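Side-chain contacts in PUM-HD domain-containing protein (Caenorhabditis elegans, PDB 7CGF), which binds RNA through its Pumilio-repeat domain and probably recognises 3' untranslated regions of messenger RNAs: residues A[220-225]-A[258-263]; A[245-250]-A[282-287]; A[251-256]-A[267-272]. The protein carries 2 engineered substitutions. One frame throughout, in Å; residues are numbered along the deposited sequence.

Contact 1 (A[220-225]-A[258-263]); sequences RFDEIA and FEFATH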
loop_
_atom_site.group_PDB
_atom_site.type_symbol
_atom_site.label_atom_id
_atom_site.label_comp_id
_atom_site.label_asym_id
_atom_site.label_seq_id
_atom_site.Cartn_x
_atom_site.Cartn_y
_atom_site.Cartn_z
ATOM N N ARG A 220 18.142 7.447 -9.341
ATOM C CA ARG A 220 17.239 8.385 -10.008
ATOM C C ARG A 220 16.401 9.136 -8.986
ATOM O O ARG A 220 15.206 9.375 -9.164
ATOM C CB ARG A 220 16.382 7.661 -11.038
ATOM C CG ARG A 220 17.260 7.113 -12.144
ATOM C CD ARG A 220 16.478 6.390 -13.202
ATOM N NE ARG A 220 15.643 7.302 -13.956
ATOM C CZ ARG A 220 14.898 6.922 -14.988
ATOM N NH1 ARG A 220 14.910 5.656 -15.377
ATOM N NH2 ARG A 220 14.149 7.797 -15.625
ATOM N N PHE A 221 17.067 9.540 -7.908
ATOM C CA PHE A 221 16.386 10.119 -6.757
ATOM C C PHE A 221 15.565 11.347 -7.126
ATOM O O PHE A 221 14.388 11.449 -6.755
ATOM C CB PHE A 221 17.409 10.493 -5.685
ATOM C CG PHE A 221 16.778 11.037 -4.442
ATOM C CD1 PHE A 221 16.225 10.175 -3.512
ATOM C CD2 PHE A 221 16.693 12.409 -4.227
ATOM C CE1 PHE A 221 15.624 10.654 -2.381
ATOM C CE2 PHE A 221 16.088 12.891 -3.081
ATOM C CZ PHE A 221 15.553 12.000 -2.167
ATOM N N ASP A 222 16.178 12.319 -7.811
ATOM C CA ASP A 222 15.476 13.574 -8.056
ATOM C C ASP A 222 14.192 13.350 -8.847
ATOM O O ASP A 222 13.155 13.956 -8.541
ATOM C CB ASP A 222 16.372 14.561 -8.796
ATOM C CG ASP A 222 17.527 15.052 -7.957
ATOM O OD1 ASP A 222 17.613 14.703 -6.757
ATOM O OD2 ASP A 222 18.348 15.806 -8.517
ATOM N N GLU A 223 14.243 12.484 -9.868
ATOM C CA GLU A 223 13.057 12.228 -10.681
ATOM C C GLU A 223 11.984 11.524 -9.870
ATOM O O GLU A 223 10.791 11.851 -9.970
ATOM C CB GLU A 223 13.414 11.369 -11.886
ATOM C CG GLU A 223 14.361 11.948 -12.886
ATOM C CD GLU A 223 14.802 10.864 -13.839
ATOM O OE1 GLU A 223 15.872 10.237 -13.593
ATOM O OE2 GLU A 223 14.019 10.594 -14.776
ATOM N N ILE A 224 12.388 10.532 -9.076
ATOM C CA ILE A 224 11.410 9.782 -8.294
ATOM C C ILE A 224 10.812 10.662 -7.198
ATOM O O ILE A 224 9.601 10.615 -6.931
ATOM C CB ILE A 224 12.064 8.513 -7.735
ATOM C CG1 ILE A 224 12.519 7.604 -8.885
ATOM C CG2 ILE A 224 11.069 7.717 -6.841
ATOM C CD1 ILE A 224 13.241 6.335 -8.414
ATOM N N ALA A 225 11.645 11.501 -6.572
ATOM C CA ALA A 225 11.194 12.331 -5.461
ATOM C C ALA A 225 10.131 13.341 -5.869
ATOM O O ALA A 225 9.279 13.688 -5.045
ATOM C CB ALA A 225 12.380 13.069 -4.839
ATOM N N PHE A 258 15.831 24.870 -2.235
ATOM C CA PHE A 258 14.807 25.666 -2.899
ATOM C C PHE A 258 14.118 24.873 -4.004
ATOM O O PHE A 258 12.887 24.902 -4.120
ATOM C CB PHE A 258 15.410 26.952 -3.456
ATOM C CG PHE A 258 14.387 27.874 -4.020
ATOM C CD1 PHE A 258 13.555 28.588 -3.180
ATOM C CD2 PHE A 258 14.224 28.000 -5.386
ATOM C CE1 PHE A 258 12.588 29.436 -3.691
ATOM C CE2 PHE A 258 13.259 28.843 -5.897
ATOM C CZ PHE A 258 12.441 29.555 -5.047
ATOM N N GLU A 259 14.887 24.139 -4.808
ATOM C CA GLU A 259 14.279 23.374 -5.890
ATOM C C GLU A 259 13.361 22.280 -5.351
ATOM O O GLU A 259 12.238 22.118 -5.837
ATOM C CB GLU A 259 15.361 22.783 -6.791
ATOM C CG GLU A 259 16.007 23.815 -7.710
ATOM C CD GLU A 259 14.977 24.613 -8.496
ATOM O OE1 GLU A 259 14.184 23.990 -9.240
ATOM O OE2 GLU A 259 14.950 25.859 -8.354
ATOM N N PHE A 260 13.803 21.545 -4.324
ATOM C CA PHE A 260 12.951 20.488 -3.772
ATOM C C PHE A 260 11.689 21.062 -3.149
ATOM O O PHE A 260 10.598 20.493 -3.289
ATOM C CB PHE A 260 13.717 19.660 -2.737
ATOM C CG PHE A 260 14.470 18.505 -3.326
ATOM C CD1 PHE A 260 15.731 18.692 -3.868
ATOM C CD2 PHE A 260 13.936 17.232 -3.300
ATOM C CE1 PHE A 260 16.432 17.635 -4.413
ATOM C CE2 PHE A 260 14.630 16.164 -3.836
ATOM C CZ PHE A 260 15.880 16.371 -4.408
ATOM N N ALA A 261 11.806 22.217 -2.490
ATOM C CA ALA A 261 10.689 22.747 -1.720
ATOM C C ALA A 261 9.615 23.388 -2.592
ATOM O O ALA A 261 8.454 23.462 -2.172
ATOM C CB ALA A 261 11.197 23.777 -0.707
ATOM N N THR A 262 9.980 23.870 -3.769
ATOM C CA THR A 262 9.052 24.630 -4.595
ATOM C C THR A 262 8.401 23.785 -5.674
ATOM O O THR A 262 7.730 24.336 -6.549
ATOM C CB THR A 262 9.748 25.844 -5.212
ATOM O OG1 THR A 262 10.834 25.437 -6.053
ATOM C CG2 THR A 262 10.274 26.754 -4.108
ATOM N N HIS A 263 8.588 22.466 -5.646
ATOM C CA HIS A 263 7.900 21.579 -6.572
ATOM C C HIS A 263 6.863 20.765 -5.810
ATOM O O HIS A 263 7.015 20.496 -4.609
ATOM C CB HIS A 263 8.888 20.682 -7.327
ATOM C CG HIS A 263 9.676 21.417 -8.370
ATOM N ND1 HIS A 263 10.763 22.207 -8.064
ATOM C CD2 HIS A 263 9.506 21.514 -9.710
ATOM C CE1 HIS A 263 11.244 22.740 -9.173
ATOM N NE2 HIS A 263 10.495 22.340 -10.186
#
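F260 brings the far end of its ring up to F221, D222 and A225 in a buried, mainly hydrophobic contact between helix 221-225 and helix 257-261, short helices that lie in two consecutive predicted Pumilio repeats. The touching is done by the ring's outer carbons, and F260 contributes more than half of the surface buried between the two segments. F260 CE2 comes within 3.7 Å of F221 CE2, the two rings crossing obliquely, and F260 CZ lies equally near that same carbon of F221. F260 CE2 is also 4.0 Å from A225 CB, which sits at the edge of the F260 ring, near its plane, and also over one face of F221, toward its rim. A methyl group suits this place because little room remains beside two phenyl rings. F221 can reach across because its CG is anti to the backbone N (chi1 -177°). V234 of helix 230-240 and I249 of helix 243-255 also pack against F221, so the aromatic pair joins a wider apolar layer. At the more polar border, D222 OD1 approaches F260 CZ at 3.4 Å, again at the ring's edge and near its plane, while the carboxylate stands 83° from that plane. The next carbon of the rim, F260 CE1, is 3.9 Å from the same D222 OD1. D222 is not left to the phenyl alone, for its OD1 also forms a salt bridge with R252. No hydrogen bond crosses between the segments, so cohesion here must come chiefly from dispersion and the burial of apolar surface. The electropositive C-H rim of F260 probably adds a modest attraction for the carboxylate of D222, whose charge is already partly balanced by R252.

Contact 2 (A[245-250]-A[282-287]); sequences DRMVIV and KSMIVG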
loop_
_atom_site.group_PDB
_atom_site.type_symbol
_atom_site.label_atom_id
_atom_site.label_comp_id
_atom_site.label_asym_id
_atom_site.label_seq_id
_atom_site.Cartn_x
_atom_site.Cartn_y
_atom_site.Cartn_z
ATOM N N ASP A 245 21.226 6.117 4.403
ATOM C CA ASP A 245 20.228 6.515 3.414
ATOM C C ASP A 245 19.636 7.871 3.758
ATOM O O ASP A 245 19.500 8.735 2.882
ATOM C CB ASP A 245 19.102 5.486 3.323
ATOM C CG ASP A 245 19.563 4.162 2.761
ATOM O OD1 ASP A 245 20.459 4.150 1.879
ATOM O OD2 ASP A 245 18.993 3.145 3.203
ATOM N N ARG A 246 19.284 8.079 5.033
ATOM C CA ARG A 246 18.733 9.373 5.424
ATOM C C ARG A 246 19.777 10.472 5.299
ATOM O O ARG A 246 19.460 11.580 4.855
ATOM C CB ARG A 246 18.167 9.317 6.843
ATOM C CG ARG A 246 16.761 8.754 6.924
ATOM C CD ARG A 246 16.226 8.730 8.340
ATOM N NE ARG A 246 17.022 7.867 9.210
ATOM C CZ ARG A 246 16.908 6.545 9.217
ATOM N NH1 ARG A 246 16.037 5.958 8.402
ATOM N NH2 ARG A 246 17.662 5.810 10.027
ATOM N N MET A 247 21.038 10.183 5.656
ATOM C CA MET A 247 22.079 11.190 5.485
ATOM C C MET A 247 22.238 11.573 4.018
ATOM O O MET A 247 22.325 12.761 3.683
ATOM C CB MET A 247 23.405 10.691 6.079
ATOM C CG MET A 247 24.613 11.568 5.762
ATOM S SD MET A 247 24.393 13.246 6.387
ATOM C CE MET A 247 23.791 12.911 7.975
ATOM N N VAL A 248 22.246 10.586 3.118
ATOM C CA VAL A 248 22.401 10.913 1.708
ATOM C C VAL A 248 21.222 11.759 1.240
ATOM O O VAL A 248 21.399 12.751 0.514
ATOM C CB VAL A 248 22.559 9.623 0.879
ATOM C CG1 VAL A 248 22.433 9.923 -0.598
ATOM C CG2 VAL A 248 23.915 8.990 1.162
ATOM N N ILE A 249 20.009 11.399 1.673
ATOM C CA ILE A 249 18.815 12.120 1.228
ATOM C C ILE A 249 18.812 13.534 1.791
ATOM O O ILE A 249 18.597 14.508 1.064
ATOM C CB ILE A 249 17.541 11.349 1.607
ATOM C CG1 ILE A 249 17.407 10.105 0.718
ATOM C CG2 ILE A 249 16.304 12.229 1.438
ATOM C CD1 ILE A 249 16.305 9.166 1.166
ATOM N N VAL A 250 19.107 13.671 3.088
ATOM C CA VAL A 250 19.068 14.992 3.713
ATOM C C VAL A 250 20.161 15.880 3.151
ATOM O O VAL A 250 19.968 17.092 2.993
ATOM C CB VAL A 250 19.171 14.852 5.243
ATOM C CG1 VAL A 250 19.450 16.206 5.901
ATOM C CG2 VAL A 250 17.900 14.215 5.785
ATOM N N LYS A 282 17.897 17.936 10.836
ATOM C CA LYS A 282 17.159 19.191 10.901
ATOM C C LYS A 282 18.106 20.381 10.861
ATOM O O LYS A 282 17.819 21.392 10.212
ATOM C CB LYS A 282 16.303 19.226 12.167
ATOM C CG LYS A 282 15.171 18.210 12.203
ATOM C CD LYS A 282 14.621 18.072 13.617
ATOM C CE LYS A 282 13.501 17.070 13.670
ATOM N NZ LYS A 282 12.880 16.989 15.025
ATOM N N SER A 283 19.259 20.267 11.528
ATOM C CA SER A 283 20.254 21.336 11.502
ATOM C C SER A 283 20.746 21.618 10.082
ATOM O O SER A 283 20.981 22.776 9.719
ATOM C CB SER A 283 21.421 20.960 12.433
ATOM O OG SER A 283 22.534 21.824 12.299
ATOM N N MET A 284 20.927 20.573 9.267
ATOM C CA MET A 284 21.376 20.781 7.892
ATOM C C MET A 284 20.325 21.511 7.062
ATOM O O MET A 284 20.665 22.395 6.263
ATOM C CB MET A 284 21.720 19.443 7.250
ATOM C CG MET A 284 22.901 18.779 7.924
ATOM S SD MET A 284 23.112 17.116 7.317
ATOM C CE MET A 284 23.322 17.489 5.575
ATOM N N ILE A 285 19.054 21.131 7.218
ATOM C CA ILE A 285 17.975 21.770 6.462
ATOM C C ILE A 285 17.788 23.212 6.920
ATOM O O ILE A 285 17.697 24.129 6.097
ATOM C CB ILE A 285 16.672 20.961 6.593
ATOM C CG1 ILE A 285 16.856 19.564 6.000
ATOM C CG2 ILE A 285 15.500 21.689 5.913
ATOM C CD1 ILE A 285 15.710 18.599 6.327
ATOM N N VAL A 286 17.758 23.436 8.240
ATOM C CA VAL A 286 17.648 24.801 8.771
ATOM C C VAL A 286 18.812 25.671 8.298
ATOM O O VAL A 286 18.621 26.826 7.890
ATOM C CB VAL A 286 17.550 24.773 10.306
ATOM C CG1 VAL A 286 17.649 26.187 10.868
ATOM C CG2 VAL A 286 16.242 24.134 10.743
ATOM N N GLY A 287 20.035 25.139 8.338
ATOM C CA GLY A 287 21.179 25.925 7.905
ATOM C C GLY A 287 21.113 26.293 6.437
ATOM O O GLY A 287 21.474 27.405 6.048
#
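V250 faces the neighbouring helix, and its CG1 methyl touches both M284 and I285 in the more deeply buried part of this contact. V250 CG1 lies 4.0 Å from M284 SD and is touched by M284 CE as well, the thioether lying obliquely over the methyl. The same V250 CG1 meets I285 CG1 at 4.2 Å. The methyl is delivered by a valine whose CG1 is anti to the backbone N (chi1 167°), and a short branched residue suits the spot because it fills the space between two larger side chains without having to bend. C273 of helix 266-276 packs against both V250 and I285. Helices 243-255 and 279-290 run side by side here, their segments parallel to within 3° and 10.8 Å apart at closest approach. Segments 245-250 and 282-287 fall in consecutive predicted repeats, and such parallel neighbours are consistent with the Pumilio alpha-solenoid. The contact stays about 13 Å from the bound RNA at its nearest atom. Whereas V250 and I285 are buried, the two methionines are partly exposed and form the looser side. M247 touches M284 through its sulfur alone, SD to SD at 4.2 Å, and the chains cross at about a right angle. M247 reaches its partner along a chain bent beyond CG, an adaptable shape that an unbranched thioether can adopt at little cost, and it also leans on Y280 and H281. Charged residues are directed elsewhere: R246 turns its guanidinium to E243 and to the carbonyls of I238 and G241, and K282 bonds the carbonyl of Q319.

Contact 3 (A[251-256]-A[267-272]); sequences TRVSNN and SNVIEK. With nucleotides of chain B.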
loop_
_atom_site.group_PDB
_atom_site.type_symbol
_atom_site.label_atom_id
_atom_site.label_comp_id
_atom_site.label_asym_id
_atom_site.label_seq_id
_atom_site.Cartn_x
_atom_site.Cartn_y
_atom_site.Cartn_z
ATOM N N THR A 251 21.332 15.304 2.858
ATOM C CA THR A 251 22.391 16.089 2.232
ATOM C C THR A 251 21.946 16.595 0.874
ATOM O O THR A 251 22.151 17.766 0.540
ATOM C CB THR A 251 23.668 15.257 2.098
ATOM O OG1 THR A 251 24.136 14.885 3.397
ATOM C CG2 THR A 251 24.765 16.026 1.379
ATOM N N ARG A 252 21.316 15.724 0.080
ATOM C CA ARG A 252 20.881 16.133 -1.252
ATOM C C ARG A 252 19.778 17.183 -1.182
ATOM O O ARG A 252 19.791 18.156 -1.949
ATOM C CB ARG A 252 20.415 14.918 -2.050
ATOM C CG ARG A 252 20.145 15.252 -3.503
ATOM C CD ARG A 252 20.205 14.026 -4.386
ATOM N NE ARG A 252 20.115 14.412 -5.790
ATOM C CZ ARG A 252 21.165 14.551 -6.590
ATOM N NH1 ARG A 252 22.388 14.310 -6.128
ATOM N NH2 ARG A 252 20.992 14.917 -7.853
ATOM N N VAL A 253 18.801 16.970 -0.294
ATOM C CA VAL A 253 17.706 17.918 -0.102
ATOM C C VAL A 253 18.244 19.258 0.367
ATOM O O VAL A 253 17.840 20.315 -0.132
ATOM C CB VAL A 253 16.680 17.334 0.887
ATOM C CG1 VAL A 253 15.726 18.406 1.373
ATOM C CG2 VAL A 253 15.906 16.178 0.229
ATOM N N SER A 254 19.164 19.242 1.331
ATOM C CA SER A 254 19.702 20.496 1.848
ATOM C C SER A 254 20.493 21.243 0.788
ATOM O O SER A 254 20.386 22.472 0.685
ATOM C CB SER A 254 20.574 20.228 3.073
ATOM O OG SER A 254 19.776 19.707 4.120
ATOM N N ASN A 255 21.289 20.525 -0.008
ATOM C CA ASN A 255 22.076 21.172 -1.049
ATOM C C ASN A 255 21.218 21.719 -2.177
ATOM O O ASN A 255 21.695 22.560 -2.946
ATOM C CB ASN A 255 23.117 20.204 -1.618
ATOM C CG ASN A 255 24.236 19.911 -0.634
ATOM O OD1 ASN A 255 24.461 20.671 0.309
ATOM N ND2 ASN A 255 24.953 18.818 -0.861
ATOM N N ASN A 256 19.972 21.266 -2.300
ATOM C CA ASN A 256 19.080 21.696 -3.369
ATOM C C ASN A 256 17.731 22.103 -2.805
ATOM O O ASN A 256 16.686 21.813 -3.390
ATOM C CB ASN A 256 18.925 20.595 -4.411
ATOM C CG ASN A 256 20.250 20.207 -5.030
ATOM O OD1 ASN A 256 20.705 20.837 -5.985
ATOM N ND2 ASN A 256 20.893 19.188 -4.470
ATOM N N SER A 267 8.151 18.640 -2.424
ATOM C CA SER A 267 7.973 19.380 -1.176
ATOM C C SER A 267 7.598 18.448 -0.028
ATOM O O SER A 267 8.035 18.662 1.109
ATOM C CB SER A 267 6.920 20.488 -1.348
ATOM O OG SER A 267 5.632 19.955 -1.639
ATOM N N ASN A 268 6.838 17.383 -0.307
ATOM C CA ASN A 268 6.466 16.450 0.750
ATOM C C ASN A 268 7.662 15.662 1.247
ATOM O O ASN A 268 7.673 15.221 2.403
ATOM C CB ASN A 268 5.395 15.471 0.249
ATOM C CG ASN A 268 4.143 16.183 -0.247
ATOM O OD1 ASN A 268 3.873 16.253 -1.461
ATOM N ND2 ASN A 268 3.387 16.736 0.684
ATOM N N VAL A 269 8.646 15.436 0.383
ATOM C CA VAL A 269 9.847 14.711 0.792
ATOM C C VAL A 269 10.611 15.497 1.855
ATOM O O VAL A 269 11.082 14.925 2.845
ATOM C CB VAL A 269 10.709 14.399 -0.445
ATOM C CG1 VAL A 269 12.099 13.858 -0.052
ATOM C CG2 VAL A 269 9.975 13.424 -1.355
ATOM N N ILE A 270 10.712 16.822 1.699
ATOM C CA ILE A 270 11.385 17.615 2.732
ATOM C C ILE A 270 10.626 17.520 4.043
ATOM O O ILE A 270 11.226 17.401 5.114
ATOM C CB ILE A 270 11.547 19.085 2.306
ATOM C CG1 ILE A 270 12.195 19.195 0.947
ATOM C CG2 ILE A 270 12.388 19.846 3.348
ATOM C CD1 ILE A 270 12.371 20.628 0.509
ATOM N N GLU A 271 9.291 17.580 3.987
ATOM C CA GLU A 271 8.510 17.460 5.208
ATOM C C GLU A 271 8.790 16.140 5.907
ATOM O O GLU A 271 8.916 16.094 7.135
ATOM C CB GLU A 271 7.021 17.605 4.900
ATOM C CG GLU A 271 6.666 19.000 4.434
ATOM C CD GLU A 271 5.163 19.242 4.411
ATOM O OE1 GLU A 271 4.450 18.681 5.273
ATOM O OE2 GLU A 271 4.698 19.989 3.525
ATOM N N LYS A 272 8.914 15.058 5.133
ATOM C CA LYS A 272 9.180 13.758 5.731
ATOM C C LYS A 272 10.538 13.743 6.414
ATOM O O LYS A 272 10.697 13.136 7.483
ATOM C CB LYS A 272 9.099 12.665 4.664
ATOM C CG LYS A 272 9.192 11.251 5.209
ATOM C CD LYS A 272 7.921 10.849 5.938
ATOM C CE LYS A 272 8.034 9.414 6.450
ATOM N NZ LYS A 272 6.823 8.978 7.192
ATOM P P U B 3 -3.822 19.021 -3.754
ATOM O OP1 U B 3 -4.188 18.565 -5.119
ATOM O OP2 U B 3 -4.857 19.243 -2.730
ATOM O "O5'" U B 3 -2.798 18.021 -3.054
ATOM C "C5'" U B 3 -3.200 16.729 -2.636
ATOM C "C4'" U B 3 -2.396 15.702 -3.379
ATOM O "O4'" U B 3 -0.999 15.827 -3.025
ATOM C "C3'" U B 3 -2.720 14.248 -3.092
ATOM O "O3'" U B 3 -3.853 13.830 -3.830
ATOM C "C2'" U B 3 -1.441 13.532 -3.520
ATOM O "O2'" U B 3 -1.449 13.324 -4.922
ATOM C "C1'" U B 3 -0.362 14.576 -3.207
ATOM N N1 U B 3 0.472 14.239 -2.029
ATOM C C2 U B 3 1.629 13.554 -2.370
ATOM O O2 U B 3 1.876 13.279 -3.532
ATOM N N3 U B 3 2.448 13.227 -1.321
ATOM C C4 U B 3 2.218 13.490 0.008
ATOM O O4 U B 3 3.032 13.137 0.858
ATOM C C5 U B 3 0.997 14.202 0.284
ATOM C C6 U B 3 0.177 14.536 -0.725
ATOM P P G B 2 -5.162 23.866 -1.184
ATOM O OP1 G B 2 -6.231 23.299 -2.039
ATOM O OP2 G B 2 -5.290 23.734 0.276
ATOM O "O5'" G B 2 -3.819 23.127 -1.640
ATOM C "C5'" G B 2 -3.283 23.338 -2.934
ATOM C "C4'" G B 2 -2.083 22.456 -3.167
ATOM O "O4'" G B 2 -1.024 22.831 -2.252
ATOM C "C3'" G B 2 -2.299 20.978 -2.894
ATOM O "O3'" G B 2 -2.936 20.336 -3.983
ATOM C "C2'" G B 2 -0.879 20.484 -2.602
ATOM O "O2'" G B 2 -0.136 20.312 -3.799
ATOM C "C1'" G B 2 -0.293 21.684 -1.858
ATOM N N9 G B 2 -0.379 21.520 -0.395
ATOM C C8 G B 2 -1.456 21.681 0.449
ATOM N N7 G B 2 -1.180 21.431 1.702
ATOM C C5 G B 2 0.166 21.073 1.691
ATOM C C6 G B 2 1.037 20.695 2.745
ATOM O O6 G B 2 0.803 20.592 3.953
ATOM N N1 G B 2 2.325 20.426 2.270
ATOM C C2 G B 2 2.712 20.524 0.963
ATOM N N2 G B 2 3.993 20.207 0.710
ATOM N N3 G B 2 1.903 20.859 -0.039
ATOM C C4 G B 2 0.662 21.127 0.410
#
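V253 presses against I270 on one side of a helix whose other side reads a guanine, so a small hydrophobic contact directly backs an RNA-binding surface. V253 CG1 meets I270 CG1 at 3.6 Å, the side chains slanting past one another, and the same V253 CG1 is also near I270 CD1, at 4.1 Å. V253 CG2, the other methyl, only grazes V269 CG1 at 4.5 Å. Branched aliphatic residues suit this buried seam between helices 243-255 and 266-276, because their methyls fill it and offer no polar atom that would need a partner. F260 and L257 enclose I270 from the next short helix.

Across helix 266-276, S267 and E271 read the edge of the guanine, as in other Pumilio repeats that recognise this base, while N268 lies over the neighbouring uracil. E271 stretches out beyond CG and its OE2 takes two bonds, from N1 of G2 of chain B at 2.7 Å and from N2 of the same base at 2.9 Å. S267 OG accepts from that N2 too, also at 2.9 Å, and bonds the carbonyl of K264. The amide of N268 is flat and nearly parallel to the uracil of U3 of chain B, with CG 3.3 Å from C4. With an alanine here the amide is gone, and the uracil would probably lose its cover on that face and be freer to tilt. A carboxylate oxygen and a hydroxyl together satisfy the N1 and N2 donors of guanine, a set that adenine does not possess, which is consistent with selectivity for guanine at this position.

How the contacts relate
All three contacts belong to one stretch of the PUM-HD domain, on the same side of the chain's centre. The centres of contacts 1 and 2 are about 14 Å apart, and contact 3 lies about 7 Å from the centre of each. Helix 243-255 supplies a segment to both contacts 2 and 3, and helices 257-261, 266-276 and 279-290 follow it in order. Along the sequence the segments of contact 1 alternate with those of contacts 2 and 3, while contact 3 falls wholly within the span of contact 2. Contacts 1 and 2 join the predicted repeats 216-251 and 252-287, whereas the packing of contact 3 lies inside 252-287 and ties its RNA-facing helix to helix 243-255.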